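Local structure of choline kinase (Cryptosporidium parvum, 3MES) at residues Ile105-Tyr110 with Gly146-Phe151; Leu329-Ile334 with Gln351-Met356. The protein probably phosphorylates choline, and perhaps ethanolamine, with ATP as phosphate donor, and binds ADP and magnesium. All blocks are in the same frame, centred on the assembly; numbering follows the deposited sequence.

Interaction 1: residues Ile105-Tyr110 with Gly146-Phe151. With ADP (adenosine-5'-diphosphate), chain I.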
ATOM      1  N   ILE B 105     -12.893   2.687  20.380  1.00 25.18           N
ATOM      2  CA  ILE B 105     -12.415   4.056  20.246  1.00 24.83           C
ATOM      3  C   ILE B 105     -11.209   4.303  21.140  1.00 24.70           C
ATOM      4  O   ILE B 105     -10.909   3.504  22.029  1.00 24.65           O
ATOM      5  CB  ILE B 105     -13.516   5.103  20.556  1.00 24.73           C
ATOM      6  CG1 ILE B 105     -13.893   5.081  22.040  1.00 24.54           C
ATOM      7  CG2 ILE B 105     -14.730   4.888  19.666  1.00 24.54           C
ATOM      8  CD1 ILE B 105     -12.893   5.787  22.937  1.00 23.88           C
ATOM      9  N   LEU B 106     -10.517   5.409  20.887  1.00 24.54           N
ATOM     10  CA  LEU B 106      -9.352   5.792  21.672  1.00 24.49           C
ATOM     11  C   LEU B 106      -9.693   7.037  22.483  1.00 24.49           C
ATOM     12  O   LEU B 106      -9.939   8.103  21.922  1.00 24.41           O
ATOM     13  CB  LEU B 106      -8.160   6.058  20.746  1.00 24.42           C
ATOM     14  CG  LEU B 106      -6.775   6.299  21.352  1.00 24.28           C
ATOM     15  CD1 LEU B 106      -6.687   7.671  22.005  1.00 24.10           C
ATOM     16  CD2 LEU B 106      -6.418   5.195  22.338  1.00 24.32           C
ATOM     17  N   PHE B 107      -9.730   6.892  23.803  1.00 24.68           N
ATOM     18  CA  PHE B 107     -10.076   8.005  24.683  1.00 24.87           C
ATOM     19  C   PHE B 107      -8.813   8.687  25.187  1.00 25.07           C
ATOM     20  O   PHE B 107      -8.047   8.102  25.950  1.00 25.10           O
ATOM     21  CB  PHE B 107     -10.916   7.515  25.863  1.00 24.82           C
ATOM     22  CG  PHE B 107     -11.709   8.600  26.537  1.00 24.68           C
ATOM     23  CD1 PHE B 107     -13.059   8.764  26.262  1.00 24.45           C
ATOM     24  CD2 PHE B 107     -11.109   9.455  27.447  1.00 24.44           C
ATOM     25  CE1 PHE B 107     -13.793   9.760  26.880  1.00 24.02           C
ATOM     26  CE2 PHE B 107     -11.841  10.453  28.069  1.00 24.34           C
ATOM     27  CZ  PHE B 107     -13.184  10.606  27.783  1.00 24.04           C
ATOM     28  N   ARG B 108      -8.602   9.927  24.760  1.00 25.33           N
ATOM     29  CA  ARG B 108      -7.381  10.651  25.092  1.00 25.68           C
ATOM     30  C   ARG B 108      -7.637  11.803  26.057  1.00 26.09           C
ATOM     31  O   ARG B 108      -8.409  12.714  25.762  1.00 26.05           O
ATOM     32  CB  ARG B 108      -6.715  11.175  23.816  1.00 25.54           C
ATOM     33  CG  ARG B 108      -5.479  12.019  24.058  1.00 24.98           C
ATOM     34  CD  ARG B 108      -4.920  12.571  22.752  1.00 23.97           C
ATOM     35  NE  ARG B 108      -4.414  11.518  21.875  1.00 23.29           N
ATOM     36  CZ  ARG B 108      -3.178  11.026  21.933  1.00 23.07           C
ATOM     37  NH1 ARG B 108      -2.321  11.489  22.832  1.00 22.87           N
ATOM     38  NH2 ARG B 108      -2.800  10.073  21.092  1.00 22.60           N
ATOM     39  N   ILE B 109      -6.979  11.758  27.212  1.00 26.66           N
ATOM     40  CA  ILE B 109      -7.040  12.853  28.171  1.00 27.29           C
ATOM     41  C   ILE B 109      -5.691  13.569  28.236  1.00 27.78           C
ATOM     42  O   ILE B 109      -4.669  12.955  28.533  1.00 27.84           O
ATOM     43  CB  ILE B 109      -7.440  12.358  29.573  1.00 27.25           C
ATOM     44  CG1 ILE B 109      -8.769  11.600  29.509  1.00 27.21           C
ATOM     45  CG2 ILE B 109      -7.537  13.529  30.541  1.00 27.24           C
ATOM     46  CD1 ILE B 109      -9.330  11.233  30.865  1.00 27.29           C
ATOM     47  N   TYR B 110      -5.695  14.867  27.952  1.00 28.41           N
ATOM     48  CA  TYR B 110      -4.454  15.631  27.869  1.00 29.04           C
ATOM     49  C   TYR B 110      -3.764  15.777  29.222  1.00 29.50           C
ATOM     50  O   TYR B 110      -4.320  16.360  30.154  1.00 29.60           O
ATOM     51  CB  TYR B 110      -4.710  17.014  27.266  1.00 28.97           C
ATOM     52  CG  TYR B 110      -5.406  16.980  25.925  1.00 29.14           C
ATOM     53  CD1 TYR B 110      -4.949  16.155  24.906  1.00 29.11           C
ATOM     54  CD2 TYR B 110      -6.513  17.783  25.673  1.00 29.21           C
ATOM     55  CE1 TYR B 110      -5.579  16.122  23.678  1.00 29.08           C
ATOM     56  CE2 TYR B 110      -7.149  17.757  24.445  1.00 28.99           C
ATOM     57  CZ  TYR B 110      -6.677  16.925  23.452  1.00 29.06           C
ATOM     58  OH  TYR B 110      -7.302  16.892  22.225  1.00 28.86           O
ATOM     59  N   GLY B 146      -9.624  16.833  26.501  1.00 24.32           N
ATOM     60  CA  GLY B 146      -9.347  15.582  25.798  1.00 24.01           C
ATOM     61  C   GLY B 146     -10.075  15.442  24.476  1.00 23.82           C
ATOM     62  O   GLY B 146     -10.508  16.433  23.886  1.00 23.88           O
ATOM     63  N   ARG B 147     -10.205  14.205  24.006  1.00 23.53           N
ATOM     64  CA  ARG B 147     -10.920  13.933  22.762  1.00 23.19           C
ATOM     65  C   ARG B 147     -11.178  12.444  22.565  1.00 23.08           C
ATOM     66  O   ARG B 147     -10.501  11.601  23.152  1.00 23.06           O
ATOM     67  CB  ARG B 147     -10.160  14.504  21.560  1.00 23.10           C
ATOM     68  CG  ARG B 147      -8.786  13.891  21.315  1.00 22.59           C
ATOM     69  CD  ARG B 147      -8.169  14.467  20.047  1.00 21.56           C
ATOM     70  NE  ARG B 147      -6.943  13.782  19.642  1.00 20.55           N
ATOM     71  CZ  ARG B 147      -5.736  14.340  19.645  1.00 19.76           C
ATOM     72  NH1 ARG B 147      -5.584  15.599  20.035  1.00 19.41           N
ATOM     73  NH2 ARG B 147      -4.681  13.643  19.252  1.00 19.42           N
ATOM     74  N   ILE B 148     -12.176  12.132  21.747  1.00 23.02           N
ATOM     75  CA  ILE B 148     -12.480  10.753  21.385  1.00 22.91           C
ATOM     76  C   ILE B 148     -12.041  10.508  19.946  1.00 22.93           C
ATOM     77  O   ILE B 148     -12.522  11.163  19.023  1.00 22.89           O
ATOM     78  CB  ILE B 148     -13.987  10.456  21.507  1.00 22.87           C
ATOM     79  CG1 ILE B 148     -14.473  10.719  22.932  1.00 22.96           C
ATOM     80  CG2 ILE B 148     -14.286   9.021  21.100  1.00 22.74           C
ATOM     81  CD1 ILE B 148     -15.964  10.498  23.118  1.00 22.69           C
ATOM     82  N   GLU B 149     -11.120   9.570  19.762  1.00 23.03           N
ATOM     83  CA  GLU B 149     -10.593   9.267  18.439  1.00 23.07           C
ATOM     84  C   GLU B 149     -11.060   7.911  17.934  1.00 23.24           C
ATOM     85  O   GLU B 149     -11.410   7.025  18.714  1.00 23.21           O
ATOM     86  CB  GLU B 149      -9.065   9.264  18.452  1.00 22.97           C
ATOM     87  CG  GLU B 149      -8.418  10.539  18.933  1.00 22.79           C
ATOM     88  CD  GLU B 149      -6.907  10.431  18.941  1.00 22.31           C
ATOM     89  OE1 GLU B 149      -6.384   9.458  18.355  1.00 21.68           O
ATOM     90  OE2 GLU B 149      -6.246  11.307  19.533  1.00 22.25           O
ATOM     91  N   GLU B 150     -11.041   7.757  16.615  1.00 23.39           N
ATOM     92  CA  GLU B 150     -11.214   6.461  15.990  1.00 23.52           C
ATOM     93  C   GLU B 150     -10.066   5.558  16.424  1.00 23.54           C
ATOM     94  O   GLU B 150      -8.900   5.962  16.382  1.00 23.58           O
ATOM     95  CB  GLU B 150     -11.205   6.618  14.471  1.00 23.60           C
ATOM     96  CG  GLU B 150     -10.907   5.348  13.708  1.00 24.24           C
ATOM     97  CD  GLU B 150     -10.721   5.596  12.222  1.00 25.54           C
ATOM     98  OE1 GLU B 150     -10.442   6.752  11.836  1.00 25.80           O
ATOM     99  OE2 GLU B 150     -10.851   4.631  11.440  1.00 26.16           O
ATOM    100  N   PHE B 151     -10.386   4.342  16.854  1.00 23.43           N
ATOM    101  CA  PHE B 151      -9.341   3.399  17.225  1.00 23.37           C
ATOM    102  C   PHE B 151      -8.805   2.672  15.998  1.00 23.24           C
ATOM    103  O   PHE B 151      -9.507   1.869  15.385  1.00 23.10           O
ATOM    104  CB  PHE B 151      -9.838   2.390  18.263  1.00 23.38           C
ATOM    105  CG  PHE B 151      -8.783   1.410  18.697  1.00 23.65           C
ATOM    106  CD1 PHE B 151      -7.882   1.739  19.696  1.00 23.51           C
ATOM    107  CD2 PHE B 151      -8.682   0.166  18.095  1.00 23.78           C
ATOM    108  CE1 PHE B 151      -6.905   0.844  20.094  1.00 23.66           C
ATOM    109  CE2 PHE B 151      -7.709  -0.735  18.489  1.00 23.98           C
ATOM    110  CZ  PHE B 151      -6.818  -0.394  19.490  1.00 23.69           C
TER
HETATM  111  PB  ADP I 425       1.549  10.342  24.137  1.00 25.25           P
HETATM  112  O1B ADP I 425       1.407  10.226  25.636  1.00 25.82           O
HETATM  113  O2B ADP I 425       0.694  11.415  23.508  1.00 25.37           O
HETATM  114  O3B ADP I 425       2.981  10.310  23.653  1.00 25.78           O
HETATM  115  PA  ADP I 425       0.918   8.521  22.060  1.00 24.67           P
HETATM  116  O1A ADP I 425       2.327   8.620  21.523  1.00 24.49           O
HETATM  117  O2A ADP I 425      -0.220   9.203  21.347  1.00 25.10           O
HETATM  118  O3A ADP I 425       0.899   8.971  23.607  1.00 24.92           O
HETATM  119  O5' ADP I 425       0.564   6.963  22.226  1.00 24.63           O
HETATM  120  C5' ADP I 425      -0.092   6.257  21.185  1.00 24.68           C
HETATM  121  C4' ADP I 425       0.188   4.779  21.387  1.00 24.31           C
HETATM  122  O4' ADP I 425      -1.002   4.142  21.845  1.00 24.16           O
HETATM  123  C3' ADP I 425       0.572   4.134  20.069  1.00 24.43           C
HETATM  124  O3' ADP I 425       1.864   3.539  20.179  1.00 25.27           O
HETATM  125  C2' ADP I 425      -0.481   3.079  19.815  1.00 24.27           C
HETATM  126  O2' ADP I 425       0.057   1.794  20.133  1.00 24.03           O
HETATM  127  C1' ADP I 425      -1.607   3.431  20.769  1.00 24.07           C
HETATM  128  N9  ADP I 425      -2.555   4.348  20.094  1.00 23.82           N
HETATM  129  C8  ADP I 425      -2.574   5.689  20.219  1.00 23.86           C
HETATM  130  N7  ADP I 425      -3.567   6.240  19.474  1.00 23.35           N
HETATM  131  C5  ADP I 425      -4.204   5.231  18.852  1.00 23.63           C
HETATM  132  C6  ADP I 425      -5.346   5.110  17.915  1.00 23.48           C
HETATM  133  N6  ADP I 425      -6.016   6.208  17.488  1.00 23.34           N
HETATM  134  N1  ADP I 425      -5.693   3.869  17.506  1.00 23.44           N
HETATM  135  C2  ADP I 425      -5.032   2.773  17.925  1.00 23.64           C
HETATM  136  N3  ADP I 425      -3.990   2.805  18.775  1.00 23.57           N
HETATM  137  C4  ADP I 425      -3.535   3.985  19.264  1.00 23.81           C
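Paired antiparallel, L106 with E149 and R108 with R147 exchange two backbone hydrogen bonds per pair, placing 105-109 and 146-150 as adjacent strands, their axes approaching to 4.6 Å, in the five-stranded sheet of the kinase-like N-terminal lobe. On the ADP side, E149 OE2 is gripped between two arginines: R108 NE, at 3.0 Å, and R147 NE, at 2.6 Å, reach it from opposite faces of the carboxylate plane. The two arginines lie alongside each other, and R108 CD lies over one face of the R147 guanidinium, 3.7 Å from CZ. R108 bends at chi3 (-66°), which turns its guanidinium to the diphosphate; NH2 meets ADP O2A at 2.7 Å almost straight, and R108 NH1 donates to O2B. R147 NH1 in turn donates to Y110 OH (3.1 Å), while G146 CA lies over one face of the tyrosine ring in a CH-pi contact. At the other end, E150 O accepts a hydrogen bond from adenine N6, as in a kinase hinge, and the F151 ring lays a face against adenine C2 (3.5 Å from CE1). E149, its OE1 taking a weak bond from N6, thus probably keeps R108 aimed at the phosphates through OE2, with R147 as second shell, and partly offsets the arginine charges.

Interaction 2: residues Leu329-Ile334 with Gln351-Met356; sequences LRKLFI and QIVHIM
The imidazole of H354 meets the ammonium end of K331 obliquely, NZ standing 3.6 Å from CD2, where the helix 327-342 crosses the start of the helix 351-362. The phenyl ring of F333 plays no part across the contact; it makes a T-shaped contact with F302 and meets Y301 with the ring planes at about 25°. The arrangement is helix-helix packing within the largely alpha-helical C-terminal lobe of the choline kinase fold. The axes of the two short segments come within 9.6 Å and their N-to-C directions differ by 121°. K331, I334, V353, H354 and M356 make the contacts. I334 and V353, whose CA atoms are the nearest across the contact at 6.5 Å, both point toward the opposite helix. The lysine, extended beyond CG, runs beside H354 and points the same way; its NZ also has E327 as a long, weak ionic partner. No hydrogen bond joins the two segments, and what holds them is mainly apolar. One gamma branch of V353, CG1, sits 3.9 Å from K331 O and 4.1 Å from K331 CB, against the backbone turn before I334. Around this core, T357 and V360 continue the cover of I334, while L332, pointing away from 351-356, packs on L332 of the second subunit, so the helix 327-342 serves both the lobe and the dimer interface. With CG anti to the backbone N (chi1 178°) and the chain extended beyond it, M356 reaches across until SD lies 3.7 Å from I334 CG2.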
ATOM      1  N   LEU B 329      17.600  -0.601  -1.331  1.00 18.05           N
ATOM      2  CA  LEU B 329      16.326  -0.425  -0.644  1.00 18.14           C
ATOM      3  C   LEU B 329      15.941   1.047  -0.609  1.00 18.28           C
ATOM      4  O   LEU B 329      14.811   1.411  -0.936  1.00 18.39           O
ATOM      5  CB  LEU B 329      16.388  -0.969   0.785  1.00 18.08           C
ATOM      6  CG  LEU B 329      15.033  -0.936   1.505  1.00 18.15           C
ATOM      7  CD1 LEU B 329      14.051  -1.868   0.810  1.00 17.53           C
ATOM      8  CD2 LEU B 329      15.163  -1.291   2.981  1.00 17.78           C
ATOM      9  N   ARG B 330      16.890   1.887  -0.212  1.00 18.38           N
ATOM     10  CA  ARG B 330      16.663   3.321  -0.132  1.00 18.57           C
ATOM     11  C   ARG B 330      16.155   3.872  -1.466  1.00 18.73           C
ATOM     12  O   ARG B 330      15.188   4.636  -1.504  1.00 18.76           O
ATOM     13  CB  ARG B 330      17.944   4.040   0.312  1.00 18.50           C
ATOM     14  CG  ARG B 330      18.251   3.910   1.804  1.00 18.58           C
ATOM     15  CD  ARG B 330      19.759   3.902   2.073  1.00 19.03           C
ATOM     16  NE  ARG B 330      20.444   4.971   1.353  1.00 19.39           N
ATOM     17  CZ  ARG B 330      21.751   5.001   1.112  1.00 18.87           C
ATOM     18  NH1 ARG B 330      22.272   6.020   0.445  1.00 18.92           N
ATOM     19  NH2 ARG B 330      22.536   4.017   1.529  1.00 18.49           N
ATOM     20  N   LYS B 331      16.802   3.470  -2.558  1.00 18.86           N
ATOM     21  CA  LYS B 331      16.422   3.931  -3.896  1.00 18.91           C
ATOM     22  C   LYS B 331      15.023   3.484  -4.312  1.00 18.75           C
ATOM     23  O   LYS B 331      14.317   4.206  -5.013  1.00 18.67           O
ATOM     24  CB  LYS B 331      17.441   3.467  -4.936  1.00 19.04           C
ATOM     25  CG  LYS B 331      18.813   4.064  -4.743  1.00 19.64           C
ATOM     26  CD  LYS B 331      19.642   3.957  -6.010  1.00 20.82           C
ATOM     27  CE  LYS B 331      20.991   4.633  -5.826  1.00 21.57           C
ATOM     28  NZ  LYS B 331      21.750   4.734  -7.106  1.00 22.30           N
ATOM     29  N   LEU B 332      14.630   2.285  -3.896  1.00 18.72           N
ATOM     30  CA  LEU B 332      13.272   1.820  -4.140  1.00 18.59           C
ATOM     31  C   LEU B 332      12.287   2.707  -3.387  1.00 18.37           C
ATOM     32  O   LEU B 332      11.266   3.127  -3.931  1.00 18.34           O
ATOM     33  CB  LEU B 332      13.115   0.361  -3.713  1.00 18.72           C
ATOM     34  CG  LEU B 332      13.945  -0.637  -4.521  1.00 19.05           C
ATOM     35  CD1 LEU B 332      13.810  -2.043  -3.950  1.00 19.41           C
ATOM     36  CD2 LEU B 332      13.537  -0.604  -5.988  1.00 19.21           C
ATOM     37  N   PHE B 333      12.606   3.001  -2.133  1.00 18.19           N
ATOM     38  CA  PHE B 333      11.763   3.871  -1.326  1.00 17.98           C
ATOM     39  C   PHE B 333      11.571   5.204  -2.032  1.00 17.95           C
ATOM     40  O   PHE B 333      10.445   5.669  -2.224  1.00 17.93           O
ATOM     41  CB  PHE B 333      12.393   4.098   0.048  1.00 17.86           C
ATOM     42  CG  PHE B 333      11.581   4.986   0.949  1.00 17.91           C
ATOM     43  CD1 PHE B 333      10.771   4.443   1.932  1.00 17.97           C
ATOM     44  CD2 PHE B 333      11.628   6.364   0.813  1.00 18.05           C
ATOM     45  CE1 PHE B 333      10.026   5.257   2.764  1.00 18.11           C
ATOM     46  CE2 PHE B 333      10.885   7.183   1.642  1.00 17.90           C
ATOM     47  CZ  PHE B 333      10.083   6.629   2.619  1.00 17.79           C
ATOM     48  N   ILE B 334      12.684   5.806  -2.435  1.00 17.78           N
ATOM     49  CA  ILE B 334      12.664   7.145  -3.001  1.00 17.60           C
ATOM     50  C   ILE B 334      11.991   7.194  -4.368  1.00 17.56           C
ATOM     51  O   ILE B 334      11.391   8.205  -4.733  1.00 17.70           O
ATOM     52  CB  ILE B 334      14.083   7.739  -3.069  1.00 17.65           C
ATOM     53  CG1 ILE B 334      14.586   8.023  -1.650  1.00 17.36           C
ATOM     54  CG2 ILE B 334      14.092   9.008  -3.911  1.00 17.55           C
ATOM     55  CD1 ILE B 334      16.059   8.365  -1.582  1.00 17.82           C
ATOM     56  N   GLN B 351      18.115   9.629 -12.837  1.00 23.72           N
ATOM     57  CA  GLN B 351      19.061  10.477 -12.131  1.00 23.73           C
ATOM     58  C   GLN B 351      18.473  11.301 -10.989  1.00 23.45           C
ATOM     59  O   GLN B 351      19.144  11.575 -10.068  1.00 23.37           O
ATOM     60  CB  GLN B 351      19.884  11.308 -13.131  1.00 23.88           C
ATOM     61  CG  GLN B 351      20.956  12.181 -12.569  1.00 24.67           C
ATOM     62  CD  GLN B 351      22.238  11.452 -12.132  0.50 26.07           C
ATOM     63  OE1 GLN B 351      22.670  11.543 -10.986  0.50 26.78           O
ATOM     64  NE2 GLN B 351      22.869  10.788 -13.058  0.50 26.46           N
ATOM     65  N   ILE B 352      17.188  11.623 -11.046  1.00 23.20           N
ATOM     66  CA  ILE B 352      16.529  12.322  -9.948  1.00 22.96           C
ATOM     67  C   ILE B 352      16.538  11.483  -8.669  1.00 22.89           C
ATOM     68  O   ILE B 352      16.532  12.019  -7.562  1.00 22.84           O
ATOM     69  CB  ILE B 352      15.081  12.717 -10.308  1.00 22.96           C
ATOM     70  CG1 ILE B 352      14.480  13.602  -9.217  1.00 22.72           C
ATOM     71  CG2 ILE B 352      14.221  11.479 -10.529  1.00 22.87           C
ATOM     72  CD1 ILE B 352      13.090  14.101  -9.542  1.00 22.87           C
ATOM     73  N   VAL B 353      16.557  10.164  -8.827  1.00 22.78           N
ATOM     74  CA  VAL B 353      16.620   9.267  -7.678  1.00 22.69           C
ATOM     75  C   VAL B 353      18.050   9.161  -7.150  1.00 22.59           C
ATOM     76  O   VAL B 353      18.293   9.313  -5.953  1.00 22.63           O
ATOM     77  CB  VAL B 353      16.086   7.866  -8.023  1.00 22.64           C
ATOM     78  CG1 VAL B 353      16.385   6.893  -6.895  1.00 22.67           C
ATOM     79  CG2 VAL B 353      14.592   7.926  -8.301  1.00 22.61           C
ATOM     80  N   HIS B 354      18.991   8.905  -8.053  1.00 22.44           N
ATOM     81  CA  HIS B 354      20.401   8.831  -7.698  1.00 22.26           C
ATOM     82  C   HIS B 354      20.832  10.049  -6.888  1.00 21.81           C
ATOM     83  O   HIS B 354      21.503   9.918  -5.869  1.00 21.84           O
ATOM     84  CB  HIS B 354      21.254   8.708  -8.962  1.00 22.49           C
ATOM     85  CG  HIS B 354      22.726   8.626  -8.698  1.00 23.32           C
ATOM     86  ND1 HIS B 354      23.535   9.742  -8.632  1.00 24.13           N
ATOM     87  CD2 HIS B 354      23.538   7.558  -8.500  1.00 24.10           C
ATOM     88  CE1 HIS B 354      24.780   9.367  -8.398  1.00 24.28           C
ATOM     89  NE2 HIS B 354      24.810   8.047  -8.313  1.00 24.65           N
ATOM     90  N   ILE B 355      20.443  11.234  -7.344  1.00 21.39           N
ATOM     91  CA  ILE B 355      20.797  12.471  -6.656  1.00 20.92           C
ATOM     92  C   ILE B 355      20.117  12.591  -5.294  1.00 20.72           C
ATOM     93  O   ILE B 355      20.768  12.887  -4.290  1.00 20.71           O
ATOM     94  CB  ILE B 355      20.445  13.707  -7.501  1.00 20.83           C
ATOM     95  CG1 ILE B 355      21.391  13.826  -8.694  1.00 20.82           C
ATOM     96  CG2 ILE B 355      20.513  14.966  -6.653  1.00 20.74           C
ATOM     97  CD1 ILE B 355      21.152  15.058  -9.536  1.00 20.79           C
ATOM     98  N   MET B 356      18.808  12.364  -5.265  1.00 20.27           N
ATOM     99  CA  MET B 356      18.040  12.531  -4.037  1.00 20.01           C
ATOM    100  C   MET B 356      18.455  11.527  -2.970  1.00 19.91           C
ATOM    101  O   MET B 356      18.480  11.844  -1.782  1.00 19.86           O
ATOM    102  CB  MET B 356      16.537  12.424  -4.308  1.00 19.86           C
ATOM    103  CG  MET B 356      15.687  12.547  -3.056  1.00 19.38           C
ATOM    104  SD  MET B 356      13.924  12.686  -3.396  1.00 18.73           S
ATOM    105  CE  MET B 356      13.271  12.839  -1.734  1.00 19.11           C
TER

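The pair illustrates how chemistry follows place within one kinase chain. Both contacts are largely buried, yet they share no helix or strand: their centres stand 38 Å apart on opposite sides of the chain's centre, and their nearest atoms are about 22 Å apart. Interaction 1 joins neighbouring strands through backbone hydrogen bonds and a charged network in which R108 and E149 meet the nucleotide and R147 backs them, and it buries 630 Å². Interaction 2 joins two helices with 287 Å² and no hydrogen bond across, relying on aliphatic branches and a thioether, with polar groups toward its margin. The strand pair lines the ADP pocket, whereas the helix crossing lies away from the annotated sites and close to the second subunit.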